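PDB 4EHX: tetraacyldisaccharide 4'-kinase from Aquifex aeolicus, which transfers the gamma-phosphate of ATP to the 4'-position of a tetraacyldisaccharide 1-phosphate, yielding lipid IVA in the biosynthesis of lipid A. Local coordinates for residues Val55-Asp60 against Glu301-Leu306; Leu82-Ser85 against Asn89-Val92; Glu100-Ala105 against Asp281-Gln286; Leu124-Leu127 against Ser131-Val134. All blocks are in the same frame, centred on the assembly; numbering follows the deposited sequence.

Contact 1: Val55-Asp60 against Glu301-Leu306; sequences VMYLAD and EREEKL
Tyr57 reaches from the helix that follows the P-loop to the first turn of the C-terminal helix 303-312, where it meets Glu303 and Leu306; the contact therefore joins helix 51-61, which follows the predicted P-loop of this kinase, to the end of the chain. CB of Tyr57 leaves its helix on the side facing 301-306, and with CG anti to the backbone N (chi1 166°) the ring is carried straight across. The two edges of the ring find different partners: CE2 lies 4.0 Å from CD2 of Leu306, an apolar touch near the ring plane, whereas CE1 comes within 3.4 Å of the carboxylate oxygen OE1 of Glu303. CZ sits 3.5 Å from the same OE1. At the tip the OH donates a hydrogen bond to OE1 of Glu303 over 2.7 Å, and the CG methylene of that glutamate also lies close to the hydroxyl. Glu303 arrives as an extended chain, its carboxylate turned only 22° from the ring plane, and OE1 stands in that plane at the edge of the phenol. Val298 and Leu300 of strand 291-300 also touch the tyrosine, and Leu306 packs on Leu300 as well, so this strand, which leads into the C-terminal helix, helps to pack both residues. The phenol proton is taken by OE1 of Glu303 through its anti lone pair, the one directed away from OE2.

Contact 2: Leu82-Ser85 against Asn89-Val92; sequences LIVS and NLKV
Leu82 has CG anti to the backbone N (chi1 174°), a turn that sends CD1 toward Val92; Val92, with CG1 anti to its carbonyl carbon (chi1 -62°), meets it from just past the short second strand of the beta hairpin 81-86/89-90. The two methyls meet tip to tip, Leu82 CD1 to Val92 CG1 at 4.0 Å. Val84 supplies the middle of the apolar patch: its CG1 runs side by side with Leu90, 3.7 Å from CD1 of that leucine, and meets CG2 of Val92, whose side chain runs roughly perpendicular to it. The backbone tie is the hydrogen bond from Lys91 N to Val84 O, 2.8 Å long and fairly straight at 164°. Leu90 CD1 also rests against this carbonyl oxygen. Ser85 and Leu90 form an antiparallel non-hydrogen-bonded pair, both side chains on the face covered by helix 99-107, where Ala105 packs on each. On the opposite edge of strand 81-86, Val84 and Ser85 both face Val113 in a classic beta bulge. Ala97 of helix 94-97 touches both Val84 and Val92. Near the turn, where Gly88 N gives Ser85 OG a weak hydrogen bond, the strands draw close enough for a CA-H...O contact, Ser85 CA lying 3.3 Å from Asn89 O.

Contact 3: Glu100-Ala105 against Asp281-Gln286; sequences EPYLMA and DLIKLQ
Tyr102 and Gln286 are joined by a hydrogen bond that links helix 99-107 of the P-loop kinase core to a type I beta turn, Leu282 to Leu285, and the residue just after it. The polar part centres on one amide nitrogen. Gln286 NE2 gives a proton to Tyr102 OH over 2.9 Å (N-H...O 157°), lying in the ring plane at the edge of the phenol although the amide is turned 45° from the ring. It gives another to the carbonyl oxygen of Ile283, NE2 to O likewise 2.9 Å, so both amide protons are used and the group is fixed in rotation. OE1 accepts a hydrogen bond from Lys106 NZ, so both ends of the amide have partners.

The apolar part is built on Ile283. Its CB lies 4.0 Å from Tyr102 CE1, the two side chains running antiparallel and alongside. The CG2 methyl reaches Leu103 CD1 at 3.8 Å, those side chains set crosswise. Phe216 touches both Leu103 and Ile283, while Trp94 meets the tyrosine edge-to-face. A leucine in place of Tyr102 would probably leave the Gln286 amide with one proton unmatched and a gap beside Ile283. The side chain of Leu103 lies about 5 Å from that of Thr52, in the predicted ATP site. Tyr102 CD1 meets Ile283 CB, CG2 and CD1, lying 4.1 Å from Ile283 CD1.

Contact 4: Leu124-Leu127 against Ser131-Val134; sequences LLAL and SPEV
Pro132 packs against Ala126 and Leu127 where the chain leaves helix 119-130 and turns toward strand 134-138 of the P-loop core. The tight part is at the CG-CD edge of the pyrrolidine ring: Pro132 CD comes within 3.3 Å of the backbone oxygen of Ala126 and CG within 4.2 Å of its CB. CB of Leu127 points away from 131-134, but with CG anti to the carbonyl carbon (chi1 -73°) the branch swings back, bringing CD2 to 4.1 Å from Pro132 CD, and lies across the ring. Cys68 of strand 67-71 touches both Ala126 and Pro132, and Phe135 touches Ala126 and Leu127, closing in this half.

The looser half is Ser131, exposed, its CB pointing away from 124-127. It is the first residue to leave helical geometry, with a positive phi of 32°, and its backbone N stands 3.2 Å from Ala126 O and 3.6 Å from Leu127 O. An alanine at Pro132 would remove the ring carbons CG and CD, which would probably open a gap against Ala126 and Leu127 and set the backbone free to turn there. Pro132 contributes no N-H, so it meets the helix through carbon atoms, CD against the Ala126 carbonyl oxygen and the ring against Ala126 CB and Leu127 CD2, while the carbonyl of Ser131 is taken up by Arg66 NE.

Overall arrangement
Contact 1 closes the longest loop, and the other three are nested within it; contact 2 precedes contacts 3 and 4 along the chain, and contact 4 lies inside the loop closed by contact 3. Contacts 2 and 3 are close neighbours, their centres about 12 Å apart, and meet where Leu90 packs on Tyr102 and Ala105, and Ser85 on Ala105. Contact 4 touches contact 2 through Ile83 and Leu125, centres about 14 Å apart. Contact 1 stands 22 to 25 Å from the rest between centres, yet Val55 meets Met104 of contact 3. Helix 51-61, which starts in the predicted ATP site, and the nearby helix 99-107 each contact parts of the chain far away in sequence.

Contact 1: Val55-Asp60 against Glu301-Leu306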
loop_
_atom_site.group_PDB
_atom_site.type_symbol
_atom_site.label_atom_id
_atom_site.label_comp_id
_atom_site.label_asym_id
_atom_site.label_seq_id
_atom_site.Cartn_x
_atom_site.Cartn_y
_atom_site.Cartn_z
ATOM N N VAL A 55 -0.271 3.467 4.901
ATOM C CA VAL A 55 0.703 2.785 5.756
ATOM C C VAL A 55 1.828 3.740 6.170
ATOM O O VAL A 55 2.211 3.795 7.343
ATOM C CB VAL A 55 1.278 1.501 5.080
ATOM C CG1 VAL A 55 2.403 0.937 5.906
ATOM C CG2 VAL A 55 0.159 0.465 4.911
ATOM N N MET A 56 2.350 4.503 5.212
ATOM C CA MET A 56 3.406 5.481 5.511
ATOM C C MET A 56 2.916 6.496 6.534
ATOM O O MET A 56 3.617 6.846 7.484
ATOM C CB MET A 56 3.818 6.222 4.240
ATOM C CG MET A 56 4.507 5.342 3.200
ATOM S SD MET A 56 4.577 6.183 1.592
ATOM C CE MET A 56 5.682 7.533 2.005
ATOM N N TYR A 57 1.703 6.983 6.311
ATOM C CA TYR A 57 1.078 7.954 7.195
ATOM C C TYR A 57 0.914 7.404 8.613
ATOM O O TYR A 57 1.246 8.065 9.602
ATOM C CB TYR A 57 -0.274 8.369 6.611
ATOM C CG TYR A 57 -1.139 9.111 7.592
ATOM C CD1 TYR A 57 -0.976 10.481 7.797
ATOM C CD2 TYR A 57 -2.127 8.446 8.311
ATOM C CE1 TYR A 57 -1.776 11.164 8.710
ATOM C CE2 TYR A 57 -2.929 9.114 9.213
ATOM C CZ TYR A 57 -2.748 10.469 9.414
ATOM O OH TYR A 57 -3.549 11.113 10.323
ATOM N N LEU A 58 0.408 6.180 8.704
ATOM C CA LEU A 58 0.209 5.516 9.986
ATOM C C LEU A 58 1.535 5.262 10.704
ATOM O O LEU A 58 1.654 5.478 11.912
ATOM C CB LEU A 58 -0.536 4.185 9.756
ATOM C CG LEU A 58 -0.750 3.272 10.957
ATOM C CD1 LEU A 58 -1.597 3.996 12.005
ATOM C CD2 LEU A 58 -1.437 1.968 10.490
ATOM N N ALA A 59 2.545 4.816 9.963
ATOM C CA ALA A 59 3.838 4.555 10.588
ATOM C C ALA A 59 4.397 5.849 11.180
ATOM O O ALA A 59 5.009 5.841 12.255
ATOM C CB ALA A 59 4.821 3.930 9.580
ATOM N N ASP A 60 4.156 6.968 10.499
ATOM C CA ASP A 60 4.575 8.268 11.008
ATOM C C ASP A 60 3.843 8.668 12.295
ATOM O O ASP A 60 4.428 9.295 13.180
ATOM C CB ASP A 60 4.401 9.369 9.948
ATOM C CG ASP A 60 4.832 10.733 10.462
ATOM O OD1 ASP A 60 6.053 10.967 10.498
ATOM O OD2 ASP A 60 3.967 11.558 10.849
ATOM N N GLU A 301 -8.791 13.852 7.771
ATOM C CA GLU A 301 -9.703 14.579 8.646
ATOM C C GLU A 301 -9.829 13.902 10.020
ATOM O O GLU A 301 -9.780 12.677 10.116
ATOM C CB GLU A 301 -11.084 14.714 7.999
ATOM C CG GLU A 301 -11.109 15.596 6.776
ATOM C CD GLU A 301 -12.523 15.940 6.335
ATOM O OE1 GLU A 301 -13.484 15.499 7.004
ATOM O OE2 GLU A 301 -12.668 16.653 5.322
ATOM N N ARG A 302 -9.979 14.705 11.071
ATOM C CA ARG A 302 -10.187 14.198 12.443
ATOM C C ARG A 302 -9.021 13.326 12.885
ATOM O O ARG A 302 -9.199 12.331 13.577
ATOM C CB ARG A 302 -11.485 13.395 12.544
ATOM C CG ARG A 302 -12.704 14.074 11.946
ATOM C CD ARG A 302 -13.871 13.092 11.805
ATOM N NE ARG A 302 -14.519 12.801 13.083
ATOM C CZ ARG A 302 -14.629 11.587 13.617
ATOM N NH1 ARG A 302 -14.136 10.529 12.987
ATOM N NH2 ARG A 302 -15.240 11.430 14.784
ATOM N N GLU A 303 -7.823 13.691 12.443
ATOM C CA GLU A 303 -6.618 12.931 12.749
ATOM C C GLU A 303 -6.453 12.612 14.251
ATOM O O GLU A 303 -6.042 11.502 14.630
ATOM C CB GLU A 303 -5.426 13.713 12.197
ATOM C CG GLU A 303 -4.099 13.418 12.792
ATOM C CD GLU A 303 -3.021 14.121 12.007
ATOM O OE1 GLU A 303 -2.653 13.605 10.932
ATOM O OE2 GLU A 303 -2.582 15.203 12.441
ATOM N N GLU A 304 -6.787 13.565 15.107
ATOM C CA GLU A 304 -6.654 13.334 16.540
ATOM C C GLU A 304 -7.561 12.212 17.056
ATOM O O GLU A 304 -7.214 11.545 18.027
ATOM C CB GLU A 304 -6.849 14.625 17.340
ATOM C CG GLU A 304 -5.643 15.553 17.233
ATOM C CD GLU A 304 -5.989 16.999 17.510
ATOM O OE1 GLU A 304 -6.245 17.750 16.530
ATOM O OE2 GLU A 304 -6.007 17.375 18.706
ATOM N N LYS A 305 -8.713 12.009 16.418
ATOM C CA LYS A 305 -9.575 10.889 16.790
ATOM C C LYS A 305 -8.938 9.555 16.403
ATOM O O LYS A 305 -9.068 8.565 17.122
ATOM C CB LYS A 305 -10.961 11.000 16.155
ATOM C CG LYS A 305 -11.713 12.282 16.512
ATOM C CD LYS A 305 -11.915 12.411 18.005
ATOM C CE LYS A 305 -12.767 11.272 18.550
ATOM N NZ LYS A 305 -12.729 11.239 20.035
ATOM N N LEU A 306 -8.264 9.518 15.261
ATOM C CA LEU A 306 -7.560 8.299 14.880
ATOM C C LEU A 306 -6.403 8.030 15.843
ATOM O O LEU A 306 -6.188 6.885 16.263
ATOM C CB LEU A 306 -7.085 8.365 13.430
ATOM C CG LEU A 306 -6.228 7.179 12.980
ATOM C CD1 LEU A 306 -7.043 5.871 13.084
ATOM C CD2 LEU A 306 -5.721 7.389 11.565
#

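Contact 2: Leu82-Ser85 against Asn89-Val92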
loop_
_atom_site.group_PDB
_atom_site.type_symbol
_atom_site.label_atom_id
_atom_site.label_comp_id
_atom_site.label_asym_id
_atom_site.label_seq_id
_atom_site.Cartn_x
_atom_site.Cartn_y
_atom_site.Cartn_z
ATOM N N LEU A 82 10.878 -13.715 5.854
ATOM C CA LEU A 82 12.077 -13.009 5.427
ATOM C C LEU A 82 12.097 -11.605 6.023
ATOM O O LEU A 82 11.146 -10.843 5.849
ATOM C CB LEU A 82 12.098 -12.909 3.897
ATOM C CG LEU A 82 13.217 -12.062 3.289
ATOM C CD1 LEU A 82 14.558 -12.710 3.581
ATOM C CD2 LEU A 82 13.008 -11.887 1.797
ATOM N N ILE A 83 13.164 -11.267 6.740
ATOM C CA ILE A 83 13.329 -9.893 7.179
ATOM C C ILE A 83 13.847 -9.090 5.994
ATOM O O ILE A 83 14.941 -9.325 5.502
ATOM C CB ILE A 83 14.298 -9.764 8.371
ATOM C CG1 ILE A 83 13.680 -10.398 9.628
ATOM C CG2 ILE A 83 14.650 -8.281 8.613
ATOM C CD1 ILE A 83 14.657 -10.515 10.814
ATOM N N VAL A 84 13.028 -8.168 5.515
ATOM C CA VAL A 84 13.371 -7.348 4.357
ATOM C C VAL A 84 14.162 -6.117 4.796
ATOM O O VAL A 84 15.136 -5.711 4.153
ATOM C CB VAL A 84 12.081 -6.892 3.658
ATOM C CG1 VAL A 84 12.394 -5.897 2.532
ATOM C CG2 VAL A 84 11.323 -8.105 3.135
ATOM N N SER A 85 13.751 -5.530 5.914
ATOM C CA SER A 85 14.436 -4.337 6.387
ATOM C C SER A 85 14.463 -4.321 7.900
ATOM O O SER A 85 13.483 -4.678 8.537
ATOM C CB SER A 85 13.698 -3.095 5.891
ATOM O OG SER A 85 14.260 -1.925 6.452
ATOM N N ASN A 89 16.941 -0.184 7.337
ATOM C CA ASN A 89 18.083 -0.748 6.612
ATOM C C ASN A 89 17.716 -1.994 5.806
ATOM O O ASN A 89 17.460 -3.052 6.377
ATOM C CB ASN A 89 19.236 -1.066 7.572
ATOM C CG ASN A 89 19.813 0.175 8.234
ATOM O OD1 ASN A 89 19.801 1.263 7.661
ATOM N ND2 ASN A 89 20.328 0.013 9.447
ATOM N N LEU A 90 17.683 -1.865 4.481
ATOM C CA LEU A 90 17.371 -2.999 3.614
ATOM C C LEU A 90 18.396 -4.122 3.800
ATOM O O LEU A 90 19.604 -3.882 3.883
ATOM C CB LEU A 90 17.290 -2.562 2.141
ATOM C CG LEU A 90 15.904 -2.109 1.652
ATOM C CD1 LEU A 90 14.895 -3.272 1.646
ATOM C CD2 LEU A 90 15.373 -0.951 2.494
ATOM N N LYS A 91 17.904 -5.350 3.889
ATOM C CA LYS A 91 18.764 -6.504 4.105
ATOM C C LYS A 91 18.759 -7.442 2.903
ATOM O O LYS A 91 19.503 -8.415 2.874
ATOM C CB LYS A 91 18.321 -7.263 5.359
ATOM C CG LYS A 91 18.509 -6.455 6.639
ATOM C CD LYS A 91 19.973 -6.074 6.790
ATOM C CE LYS A 91 20.188 -4.997 7.831
ATOM N NZ LYS A 91 21.655 -4.727 8.012
ATOM N N VAL A 92 17.904 -7.155 1.924
ATOM C CA VAL A 92 17.800 -7.986 0.729
ATOM C C VAL A 92 17.494 -7.119 -0.487
ATOM O O VAL A 92 17.104 -5.963 -0.347
ATOM C CB VAL A 92 16.669 -9.024 0.870
ATOM C CG1 VAL A 92 16.944 -9.965 2.035
ATOM C CG2 VAL A 92 15.338 -8.314 1.063
#

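Contact 3: Glu100-Ala105 against Asp281-Gln286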
loop_
_atom_site.group_PDB
_atom_site.type_symbol
_atom_site.label_atom_id
_atom_site.label_comp_id
_atom_site.label_asym_id
_atom_site.label_seq_id
_atom_site.Cartn_x
_atom_site.Cartn_y
_atom_site.Cartn_z
ATOM N N GLU A 100 6.898 -5.445 -3.751
ATOM C CA GLU A 100 6.008 -4.778 -2.793
ATOM C C GLU A 100 6.625 -4.523 -1.408
ATOM O O GLU A 100 6.594 -3.390 -0.901
ATOM C CB GLU A 100 4.694 -5.565 -2.631
ATOM C CG GLU A 100 4.128 -6.145 -3.931
ATOM C CD GLU A 100 4.854 -7.406 -4.404
ATOM O OE1 GLU A 100 4.901 -8.402 -3.647
ATOM O OE2 GLU A 100 5.376 -7.402 -5.540
ATOM N N PRO A 101 7.140 -5.581 -0.759
ATOM C CA PRO A 101 7.788 -5.323 0.535
ATOM C C PRO A 101 9.027 -4.436 0.363
ATOM O O PRO A 101 9.316 -3.630 1.243
ATOM C CB PRO A 101 8.197 -6.726 1.010
ATOM C CG PRO A 101 7.265 -7.667 0.279
ATOM C CD PRO A 101 7.102 -7.022 -1.081
ATOM N N TYR A 102 9.754 -4.602 -0.740
ATOM C CA TYR A 102 10.960 -3.800 -0.951
ATOM C C TYR A 102 10.598 -2.321 -1.078
ATOM O O TYR A 102 11.204 -1.461 -0.436
ATOM C CB TYR A 102 11.764 -4.275 -2.173
ATOM C CG TYR A 102 13.092 -3.544 -2.323
ATOM C CD1 TYR A 102 13.157 -2.293 -2.935
ATOM C CD2 TYR A 102 14.275 -4.093 -1.824
ATOM C CE1 TYR A 102 14.375 -1.618 -3.065
ATOM C CE2 TYR A 102 15.490 -3.425 -1.941
ATOM C CZ TYR A 102 15.531 -2.191 -2.566
ATOM O OH TYR A 102 16.729 -1.528 -2.681
ATOM N N LEU A 103 9.601 -2.020 -1.904
ATOM C CA LEU A 103 9.146 -0.643 -2.034
ATOM C C LEU A 103 8.685 -0.079 -0.690
ATOM O O LEU A 103 9.048 1.039 -0.310
ATOM C CB LEU A 103 8.025 -0.543 -3.073
ATOM C CG LEU A 103 7.355 0.828 -3.215
ATOM C CD1 LEU A 103 8.376 1.941 -3.500
ATOM C CD2 LEU A 103 6.273 0.777 -4.302
ATOM N N MET A 104 7.867 -0.844 0.032
ATOM C CA MET A 104 7.426 -0.408 1.361
ATOM C C MET A 104 8.622 -0.067 2.246
ATOM O O MET A 104 8.639 0.951 2.931
ATOM C CB MET A 104 6.581 -1.508 2.026
ATOM C CG MET A 104 5.803 -1.068 3.265
ATOM S SD MET A 104 4.261 -0.221 2.860
ATOM C CE MET A 104 3.698 -1.194 1.473
ATOM N N ALA A 105 9.624 -0.938 2.246
ATOM C CA ALA A 105 10.820 -0.687 3.057
ATOM C C ALA A 105 11.563 0.590 2.641
ATOM O O ALA A 105 12.062 1.344 3.485
ATOM C CB ALA A 105 11.755 -1.903 3.011
ATOM N N ASP A 281 8.916 1.865 -10.226
ATOM C CA ASP A 281 10.007 1.844 -11.202
ATOM C C ASP A 281 11.308 2.332 -10.572
ATOM O O ASP A 281 12.393 1.801 -10.828
ATOM C CB ASP A 281 9.664 2.730 -12.398
ATOM C CG ASP A 281 8.553 2.158 -13.245
ATOM O OD1 ASP A 281 8.795 1.129 -13.908
ATOM O OD2 ASP A 281 7.450 2.740 -13.255
ATOM N N LEU A 282 11.185 3.347 -9.730
ATOM C CA LEU A 282 12.351 4.011 -9.169
ATOM C C LEU A 282 13.227 3.055 -8.361
ATOM O O LEU A 282 14.434 3.248 -8.282
ATOM C CB LEU A 282 11.909 5.203 -8.318
ATOM C CG LEU A 282 12.985 6.111 -7.723
ATOM C CD1 LEU A 282 13.817 6.817 -8.822
ATOM C CD2 LEU A 282 12.328 7.117 -6.798
ATOM N N ILE A 283 12.630 2.025 -7.759
ATOM C CA ILE A 283 13.409 1.122 -6.909
ATOM C C ILE A 283 14.477 0.383 -7.714
ATOM O O ILE A 283 15.452 -0.104 -7.150
ATOM C CB ILE A 283 12.539 0.105 -6.123
ATOM C CG1 ILE A 283 11.677 -0.727 -7.067
ATOM C CG2 ILE A 283 11.679 0.811 -5.092
ATOM C CD1 ILE A 283 10.874 -1.815 -6.361
ATOM N N LYS A 284 14.300 0.328 -9.032
ATOM C CA LYS A 284 15.215 -0.411 -9.897
ATOM C C LYS A 284 16.268 0.498 -10.509
ATOM O O LYS A 284 17.114 0.051 -11.281
ATOM C CB LYS A 284 14.436 -1.136 -11.000
ATOM C CG LYS A 284 13.467 -2.181 -10.475
ATOM C CD LYS A 284 12.139 -2.115 -11.207
ATOM C CE LYS A 284 11.123 -3.068 -10.599
ATOM N NZ LYS A 284 11.582 -4.479 -10.688
ATOM N N LEU A 285 16.217 1.778 -10.151
ATOM C CA LEU A 285 17.093 2.781 -10.742
ATOM C C LEU A 285 17.844 3.584 -9.688
ATOM O O LEU A 285 18.195 4.746 -9.908
ATOM C CB LEU A 285 16.287 3.725 -11.631
ATOM C CG LEU A 285 15.639 3.067 -12.847
ATOM C CD1 LEU A 285 14.621 3.999 -13.474
ATOM C CD2 LEU A 285 16.723 2.682 -13.850
ATOM N N GLN A 286 18.098 2.974 -8.539
ATOM C CA GLN A 286 18.791 3.700 -7.480
ATOM C C GLN A 286 20.218 4.010 -7.904
ATOM O O GLN A 286 20.874 3.200 -8.561
ATOM C CB GLN A 286 18.765 2.902 -6.176
ATOM C CG GLN A 286 17.340 2.597 -5.721
ATOM C CD GLN A 286 17.295 1.730 -4.485
ATOM O OE1 GLN A 286 18.006 1.982 -3.512
ATOM N NE2 GLN A 286 16.464 0.697 -4.520
#

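Contact 4: Leu124-Leu127 against Ser131-Val134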
loop_
_atom_site.group_PDB
_atom_site.type_symbol
_atom_site.label_atom_id
_atom_site.label_comp_id
_atom_site.label_asym_id
_atom_site.label_seq_id
_atom_site.Cartn_x
_atom_site.Cartn_y
_atom_site.Cartn_z
ATOM N N LEU A 124 6.232 -13.594 14.665
ATOM C CA LEU A 124 7.103 -14.299 15.604
ATOM C C LEU A 124 8.576 -14.065 15.297
ATOM O O LEU A 124 9.379 -13.859 16.200
ATOM C CB LEU A 124 6.825 -15.813 15.612
ATOM C CG LEU A 124 5.493 -16.271 16.208
ATOM C CD1 LEU A 124 5.474 -17.795 16.353
ATOM C CD2 LEU A 124 5.244 -15.602 17.547
ATOM N N LEU A 125 8.941 -14.120 14.021
ATOM C CA LEU A 125 10.338 -13.899 13.654
ATOM C C LEU A 125 10.750 -12.479 14.028
ATOM O O LEU A 125 11.850 -12.250 14.529
ATOM C CB LEU A 125 10.557 -14.125 12.157
ATOM C CG LEU A 125 11.969 -13.771 11.673
ATOM C CD1 LEU A 125 13.003 -14.745 12.243
ATOM C CD2 LEU A 125 12.041 -13.743 10.152
ATOM N N ALA A 126 9.865 -11.523 13.771
ATOM C CA ALA A 126 10.152 -10.138 14.109
ATOM C C ALA A 126 10.343 -9.985 15.618
ATOM O O ALA A 126 11.262 -9.308 16.068
ATOM C CB ALA A 126 9.027 -9.219 13.607
ATOM N N LEU A 127 9.470 -10.606 16.405
ATOM C CA LEU A 127 9.598 -10.478 17.850
ATOM C C LEU A 127 10.949 -11.003 18.317
ATOM O O LEU A 127 11.584 -10.417 19.186
ATOM C CB LEU A 127 8.452 -11.188 18.575
ATOM C CG LEU A 127 7.125 -10.428 18.457
ATOM C CD1 LEU A 127 5.947 -11.330 18.794
ATOM C CD2 LEU A 127 7.133 -9.160 19.321
ATOM N N SER A 131 12.573 -7.119 18.069
ATOM C CA SER A 131 11.764 -6.621 19.197
ATOM C C SER A 131 10.865 -5.388 18.962
ATOM O O SER A 131 10.958 -4.392 19.672
ATOM C CB SER A 131 12.634 -6.416 20.439
ATOM O OG SER A 131 13.692 -5.520 20.167
ATOM N N PRO A 132 9.974 -5.466 17.970
ATOM C CA PRO A 132 9.029 -4.376 17.710
ATOM C C PRO A 132 8.028 -4.142 18.845
ATOM O O PRO A 132 7.747 -5.039 19.636
ATOM C CB PRO A 132 8.306 -4.842 16.440
ATOM C CG PRO A 132 8.321 -6.325 16.548
ATOM C CD PRO A 132 9.616 -6.691 17.220
ATOM N N GLU A 133 7.502 -2.925 18.922
ATOM C CA GLU A 133 6.450 -2.609 19.879
ATOM C C GLU A 133 5.054 -2.677 19.265
ATOM O O GLU A 133 4.070 -2.755 19.981
ATOM C CB GLU A 133 6.687 -1.223 20.456
ATOM C CG GLU A 133 7.908 -1.201 21.341
ATOM C CD GLU A 133 8.310 0.197 21.747
ATOM O OE1 GLU A 133 8.487 1.048 20.858
ATOM O OE2 GLU A 133 8.437 0.434 22.959
ATOM N N VAL A 134 4.972 -2.611 17.939
ATOM C CA VAL A 134 3.673 -2.656 17.260
ATOM C C VAL A 134 3.864 -3.166 15.842
ATOM O O VAL A 134 4.900 -2.903 15.219
ATOM C CB VAL A 134 2.985 -1.256 17.251
ATOM C CG1 VAL A 134 3.901 -0.191 16.587
ATOM C CG2 VAL A 134 1.611 -1.322 16.567
#